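Local coordinates for protein scavenger receptor with C-type lectin type I (Homo sapiens, PDB 2OX8) that binds the Lewis(x) glycan of leukocyte surfaces through a C-type lectin carbohydrate-recognition domain, at residues I43-Q49 against D84-W88; R71-W75 against H100-C106. All coordinates share one frame; numbering follows the deposited sequence.

Interaction 1 of 2, residues I43-Q49 against D84-W88; sequences INTREEQ and DYKNW. With ZN (zinc ion), chain F.
The phenol ring of Tyr85 lies flat against the backbone that leads into helix 46-55. Thr45 C sits over the middle of one ring face, 3.9 Å above its plane, and Arg46 covers the same face nearer the hydroxyl end, its CA 3.5 Å from Tyr85 CE1. An anti first torsion (chi1 179°) throws the ring away from the Tyr85 backbone N and across to the helix start. Its edge meets Ile43 O, and the Ile43 side chain crosses the ring obliquely, its CG2 4.1 Å from Tyr85 CE2. Gln49 crosses the far end of the tyrosine at about a right angle, with Gln49 CG 3.4 Å from Tyr85 OH. A bend at chi2 (67°) then carries the Gln49 amide on to Asn87, the two amide planes turned 42° apart; Gln49 OE1 accepts a hydrogen bond from Trp115 NE1. Behind this surface Thr45 OG1 caps the helix, taking Glu48 N at 3.3 Å. Glu48 points the other way: its OE1 binds zinc at 2.0 Å, while OE2 receives Asn44 N at 3.1 Å. Phe42 O and Glu129 share that metal. Tyr85 packs the N-terminal end of helix 46-55 against the long loop region of the C-type lectin fold.

Interaction 2 of 2, residues R71-W75 against H100-C106; sequences RENEW and HGPGEDC. With ZN (zinc ion), chain H.
Trp75 drives the edge of its six-membered ring toward the face of His100, an offset edge-to-face pair with planes 74° apart and centroids 5.4 Å apart. The closest approach is Trp75 CZ2 to His100 CE1, 3.4 Å, and CE1 lies close to the indole plane. Further round the indole, Trp75 CH2 rests 3.7 Å from Asp105 C. His100 swings its ring in between the backbone N and carbonyl carbon (chi1 52°), which aims NE2 at the zinc, 2.2 Å away; on the other side of the ring ND1 is hydrogen-bonded to Pro93 O. Glu72 reaches the metal from the opposite direction to His100, bent at chi2, and grips it with both carboxylate oxygens, OE1 at 2.4 Å and OE2 at 2.6 Å. Asp105 OD1 supplies another bond, and Asp68 completes the sphere. The Glu72 and Asp105 carboxylates stand 64° apart, with OE1 and OD1 only 3.1 Å from each other. Oxygens this close would be expected to repel, so the shared zinc probably offsets that and, with the Trp75 packing, joins the two loops. Three carboxylates against one histidine make a hard, acidic pocket, consistent with the auxiliary calcium site of C-type lectins, here occupied by zinc.

Along the chain the four segments alternate, so the contacts interlock: 71-75 falls between the two halves of interaction 1, and 84-88 between the two halves of interaction 2. Their centres are about 20 Å apart, yet they touch through tryptophans, Trp88 CH2 lying 3.6 Å from Trp75 CE3. Strand 115-118 links them too, Trp115 packing beside interaction 1 and Asp117 beside interaction 2. A zinc bridges interaction 2, whereas in interaction 1 only Glu48 binds the metal, away from 84-88; the ions are 21.8 Å apart and share no ligand. Pro93, touched by Trp88 and Trp75, belongs to a QPD motif, found at the sugar-binding calcium site of galactose-type C-type lectins, so the glycan probably binds nearby.

Interaction 1 of 2, residues I43-Q49 against D84-W88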
loop_
_atom_site.group_PDB
_atom_site.type_symbol
_atom_site.label_atom_id
_atom_site.label_comp_id
_atom_site.label_asym_id
_atom_site.label_seq_id
_atom_site.Cartn_x
_atom_site.Cartn_y
_atom_site.Cartn_z
ATOM N N ILE A 43 -1.879 -6.512 -0.865
ATOM C CA ILE A 43 -2.351 -7.275 0.291
ATOM C C ILE A 43 -3.545 -8.116 -0.154
ATOM O O ILE A 43 -4.645 -7.594 -0.337
ATOM C CB ILE A 43 -2.735 -6.328 1.429
ATOM C CG1 ILE A 43 -1.482 -5.579 1.887
ATOM C CG2 ILE A 43 -3.369 -7.109 2.570
ATOM C CD1 ILE A 43 -1.767 -4.319 2.626
ATOM N N ASN A 44 -3.324 -9.417 -0.335
ATOM C CA ASN A 44 -4.383 -10.275 -0.823
ATOM C C ASN A 44 -5.036 -11.312 0.085
ATOM O O ASN A 44 -5.792 -12.154 -0.388
ATOM C CB ASN A 44 -3.908 -10.949 -2.096
ATOM C CG ASN A 44 -3.775 -9.973 -3.231
ATOM O OD1 ASN A 44 -4.739 -9.312 -3.602
ATOM N ND2 ASN A 44 -2.574 -9.864 -3.786
ATOM N N THR A 45 -4.770 -11.245 1.379
ATOM C CA THR A 45 -5.356 -12.185 2.309
ATOM C C THR A 45 -5.308 -11.545 3.665
ATOM O O THR A 45 -4.459 -10.697 3.916
ATOM C CB THR A 45 -4.551 -13.498 2.371
ATOM O OG1 THR A 45 -3.179 -13.204 2.679
ATOM C CG2 THR A 45 -4.627 -14.237 1.041
ATOM N N ARG A 46 -6.214 -11.943 4.543
ATOM C CA ARG A 46 -6.236 -11.391 5.887
ATOM C C ARG A 46 -4.965 -11.756 6.631
ATOM O O ARG A 46 -4.418 -10.927 7.355
ATOM C CB ARG A 46 -7.455 -11.902 6.666
ATOM C CG ARG A 46 -7.688 -13.404 6.584
ATOM C CD ARG A 46 -8.655 -13.875 7.669
ATOM N NE ARG A 46 -8.878 -15.322 7.637
ATOM C CZ ARG A 46 -9.709 -15.933 6.797
ATOM N NH1 ARG A 46 -10.402 -15.224 5.914
ATOM N NH2 ARG A 46 -9.852 -17.253 6.846
ATOM N N GLU A 47 -4.495 -12.993 6.446
ATOM C CA GLU A 47 -3.285 -13.455 7.117
ATOM C C GLU A 47 -2.113 -12.553 6.794
ATOM O O GLU A 47 -1.306 -12.257 7.674
ATOM C CB GLU A 47 -2.913 -14.889 6.721
ATOM C CG GLU A 47 -3.914 -15.971 7.098
ATOM C CD GLU A 47 -4.951 -16.226 6.003
ATOM O OE1 GLU A 47 -5.928 -15.445 5.893
ATOM O OE2 GLU A 47 -4.776 -17.211 5.242
ATOM N N GLU A 48 -2.001 -12.131 5.535
ATOM C CA GLU A 48 -0.912 -11.253 5.139
ATOM C C GLU A 48 -1.143 -9.910 5.832
ATOM O O GLU A 48 -0.243 -9.370 6.469
ATOM C CB GLU A 48 -0.867 -11.079 3.607
ATOM C CG GLU A 48 0.291 -10.204 3.106
ATOM C CD GLU A 48 0.294 -9.999 1.586
ATOM O OE1 GLU A 48 1.251 -9.412 1.044
ATOM O OE2 GLU A 48 -0.660 -10.416 0.925
ATOM N N GLN A 49 -2.359 -9.391 5.725
ATOM C CA GLN A 49 -2.717 -8.120 6.359
ATOM C C GLN A 49 -2.419 -8.136 7.863
ATOM O O GLN A 49 -1.938 -7.153 8.408
ATOM C CB GLN A 49 -4.200 -7.801 6.114
ATOM C CG GLN A 49 -4.755 -6.640 6.911
ATOM C CD GLN A 49 -4.163 -5.309 6.526
ATOM O OE1 GLN A 49 -4.359 -4.826 5.407
ATOM N NE2 GLN A 49 -3.427 -4.696 7.456
ATOM N N ASP A 84 -9.923 -8.640 -3.969
ATOM C CA ASP A 84 -10.995 -9.428 -3.408
ATOM C C ASP A 84 -10.905 -8.933 -1.954
ATOM O O ASP A 84 -11.579 -7.960 -1.604
ATOM C CB ASP A 84 -10.693 -10.927 -3.511
ATOM C CG ASP A 84 -10.629 -11.415 -4.952
ATOM O OD1 ASP A 84 -11.477 -10.976 -5.764
ATOM O OD2 ASP A 84 -9.741 -12.245 -5.270
ATOM N N TYR A 85 -10.043 -9.560 -1.143
ATOM C CA TYR A 85 -9.829 -9.155 0.251
ATOM C C TYR A 85 -9.815 -7.633 0.369
ATOM O O TYR A 85 -9.209 -6.947 -0.453
ATOM C CB TYR A 85 -8.491 -9.674 0.787
ATOM C CG TYR A 85 -8.232 -9.260 2.218
ATOM C CD1 TYR A 85 -8.960 -9.839 3.266
ATOM C CD2 TYR A 85 -7.337 -8.234 2.527
ATOM C CE1 TYR A 85 -8.816 -9.408 4.577
ATOM C CE2 TYR A 85 -7.182 -7.783 3.851
ATOM C CZ TYR A 85 -7.934 -8.377 4.868
ATOM O OH TYR A 85 -7.864 -7.929 6.168
ATOM N N LYS A 86 -10.469 -7.110 1.399
ATOM C CA LYS A 86 -10.530 -5.667 1.585
ATOM C C LYS A 86 -10.435 -5.257 3.045
ATOM O O LYS A 86 -11.070 -5.863 3.904
ATOM C CB LYS A 86 -11.824 -5.120 0.996
ATOM C CG LYS A 86 -11.988 -5.411 -0.471
ATOM C CD LYS A 86 -13.214 -4.718 -1.004
ATOM C CE LYS A 86 -13.364 -4.960 -2.486
ATOM N NZ LYS A 86 -14.510 -4.182 -3.021
ATOM N N ASN A 87 -9.635 -4.223 3.315
ATOM C CA ASN A 87 -9.472 -3.736 4.680
ATOM C C ASN A 87 -9.611 -2.214 4.741
ATOM O O ASN A 87 -8.822 -1.518 5.383
ATOM C CB ASN A 87 -8.118 -4.161 5.223
ATOM C CG ASN A 87 -7.996 -3.936 6.710
ATOM O OD1 ASN A 87 -8.888 -4.313 7.477
ATOM N ND2 ASN A 87 -6.889 -3.326 7.133
ATOM N N TRP A 88 -10.632 -1.699 4.080
ATOM C CA TRP A 88 -10.864 -0.266 4.054
ATOM C C TRP A 88 -11.377 0.334 5.369
ATOM O O TRP A 88 -12.172 -0.271 6.085
ATOM C CB TRP A 88 -11.863 0.066 2.949
ATOM C CG TRP A 88 -11.345 -0.140 1.587
ATOM C CD1 TRP A 88 -11.724 -1.099 0.713
ATOM C CD2 TRP A 88 -10.423 0.707 0.888
ATOM N NE1 TRP A 88 -11.113 -0.902 -0.497
ATOM C CE2 TRP A 88 -10.309 0.202 -0.420
ATOM C CE3 TRP A 88 -9.687 1.851 1.244
ATOM C CZ2 TRP A 88 -9.494 0.794 -1.387
ATOM C CZ3 TRP A 88 -8.872 2.444 0.281
ATOM C CH2 TRP A 88 -8.785 1.910 -1.024
HETATM ZN ZN ZN F . 1.345 -9.265 -0.927
#

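Interaction 2 of 2, residues R71-W75 against H100-C106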
loop_
_atom_site.group_PDB
_atom_site.type_symbol
_atom_site.label_atom_id
_atom_site.label_comp_id
_atom_site.label_asym_id
_atom_site.label_seq_id
_atom_site.Cartn_x
_atom_site.Cartn_y
_atom_site.Cartn_z
ATOM N N ARG A 71 -9.007 4.249 -13.754
ATOM C CA ARG A 71 -10.435 4.497 -13.912
ATOM C C ARG A 71 -11.036 4.813 -12.547
ATOM O O ARG A 71 -11.144 3.934 -11.697
ATOM C CB ARG A 71 -11.130 3.260 -14.474
ATOM C CG ARG A 71 -10.577 2.757 -15.784
ATOM C CD ARG A 71 -11.218 1.424 -16.106
ATOM N NE ARG A 71 -10.601 0.751 -17.243
ATOM C CZ ARG A 71 -10.782 -0.534 -17.523
ATOM N NH1 ARG A 71 -11.562 -1.281 -16.747
ATOM N NH2 ARG A 71 -10.188 -1.069 -18.582
ATOM N N GLU A 72 -11.441 6.063 -12.352
ATOM C CA GLU A 72 -12.026 6.507 -11.088
ATOM C C GLU A 72 -12.985 5.500 -10.432
ATOM O O GLU A 72 -13.841 4.911 -11.091
ATOM C CB GLU A 72 -12.736 7.841 -11.304
ATOM C CG GLU A 72 -13.175 8.526 -10.022
ATOM C CD GLU A 72 -12.046 8.663 -9.015
ATOM O OE1 GLU A 72 -10.936 9.106 -9.396
ATOM O OE2 GLU A 72 -12.281 8.332 -7.836
ATOM N N ASN A 73 -12.811 5.313 -9.125
ATOM C CA ASN A 73 -13.617 4.399 -8.312
ATOM C C ASN A 73 -13.428 2.918 -8.612
ATOM O O ASN A 73 -14.090 2.076 -8.004
ATOM C CB ASN A 73 -15.101 4.740 -8.426
ATOM C CG ASN A 73 -15.368 6.214 -8.258
ATOM O OD1 ASN A 73 -14.851 6.852 -7.337
ATOM N ND2 ASN A 73 -16.189 6.771 -9.148
ATOM N N GLU A 74 -12.539 2.601 -9.553
ATOM C CA GLU A 74 -12.252 1.207 -9.919
ATOM C C GLU A 74 -10.858 0.894 -9.345
ATOM O O GLU A 74 -9.857 0.855 -10.074
ATOM C CB GLU A 74 -12.282 1.062 -11.456
ATOM C CG GLU A 74 -12.347 -0.374 -12.009
ATOM C CD GLU A 74 -12.519 -0.410 -13.537
ATOM O OE1 GLU A 74 -12.254 -1.463 -14.171
ATOM O OE2 GLU A 74 -12.930 0.625 -14.105
ATOM N N TRP A 75 -10.809 0.682 -8.030
ATOM C CA TRP A 75 -9.553 0.426 -7.328
ATOM C C TRP A 75 -8.906 -0.881 -7.707
ATOM O O TRP A 75 -9.554 -1.928 -7.711
ATOM C CB TRP A 75 -9.754 0.515 -5.798
ATOM C CG TRP A 75 -10.078 1.922 -5.378
ATOM C CD1 TRP A 75 -11.241 2.598 -5.638
ATOM C CD2 TRP A 75 -9.163 2.898 -4.850
ATOM N NE1 TRP A 75 -11.096 3.928 -5.332
ATOM C CE2 TRP A 75 -9.836 4.143 -4.846
ATOM C CE3 TRP A 75 -7.839 2.841 -4.388
ATOM C CZ2 TRP A 75 -9.234 5.321 -4.402
ATOM C CZ3 TRP A 75 -7.237 4.017 -3.944
ATOM C CH2 TRP A 75 -7.937 5.242 -3.956
ATOM N N HIS A 100 -14.395 10.319 -3.261
ATOM C CA HIS A 100 -13.239 11.078 -2.783
ATOM C C HIS A 100 -12.958 12.200 -3.776
ATOM O O HIS A 100 -13.502 12.211 -4.882
ATOM C CB HIS A 100 -11.998 10.189 -2.600
ATOM C CG HIS A 100 -11.656 9.356 -3.794
ATOM N ND1 HIS A 100 -12.159 8.088 -3.982
ATOM C CD2 HIS A 100 -10.859 9.608 -4.860
ATOM C CE1 HIS A 100 -11.687 7.594 -5.113
ATOM N NE2 HIS A 100 -10.895 8.497 -5.665
ATOM N N GLY A 101 -12.117 13.145 -3.380
ATOM C CA GLY A 101 -11.828 14.264 -4.253
ATOM C C GLY A 101 -10.665 13.996 -5.170
ATOM O O GLY A 101 -10.036 12.940 -5.079
ATOM N N PRO A 102 -10.359 14.935 -6.077
ATOM C CA PRO A 102 -9.246 14.799 -7.022
ATOM C C PRO A 102 -7.915 14.661 -6.287
ATOM O O PRO A 102 -7.728 15.227 -5.205
ATOM C CB PRO A 102 -9.325 16.089 -7.832
ATOM C CG PRO A 102 -9.902 17.065 -6.845
ATOM C CD PRO A 102 -11.000 16.253 -6.208
ATOM N N GLY A 103 -7.000 13.897 -6.875
ATOM C CA GLY A 103 -5.700 13.703 -6.263
ATOM C C GLY A 103 -5.637 12.547 -5.282
ATOM O O GLY A 103 -4.654 11.812 -5.252
ATOM N N GLU A 104 -6.681 12.381 -4.476
ATOM C CA GLU A 104 -6.710 11.300 -3.488
ATOM C C GLU A 104 -7.038 9.985 -4.179
ATOM O O GLU A 104 -8.067 9.370 -3.921
ATOM C CB GLU A 104 -7.758 11.593 -2.415
ATOM C CG GLU A 104 -8.027 13.068 -2.219
ATOM C CD GLU A 104 -8.783 13.340 -0.950
ATOM O OE1 GLU A 104 -9.752 12.601 -0.680
ATOM O OE2 GLU A 104 -8.407 14.293 -0.230
ATOM N N ASP A 105 -6.141 9.550 -5.052
ATOM C CA ASP A 105 -6.353 8.325 -5.803
ATOM C C ASP A 105 -5.283 7.283 -5.479
ATOM O O ASP A 105 -5.105 6.312 -6.211
ATOM C CB ASP A 105 -6.357 8.674 -7.293
ATOM C CG ASP A 105 -7.302 9.841 -7.618
ATOM O OD1 ASP A 105 -8.524 9.640 -7.587
ATOM O OD2 ASP A 105 -6.818 10.967 -7.889
ATOM N N CYS A 106 -4.585 7.492 -4.364
ATOM C CA CYS A 106 -3.521 6.594 -3.920
ATOM C C CYS A 106 -3.770 6.122 -2.489
ATOM O O CYS A 106 -3.838 6.934 -1.567
ATOM C CB CYS A 106 -2.169 7.309 -3.997
ATOM S SG CYS A 106 -1.700 7.819 -5.684
HETATM ZN ZN ZN H . -9.721 8.359 -7.494
#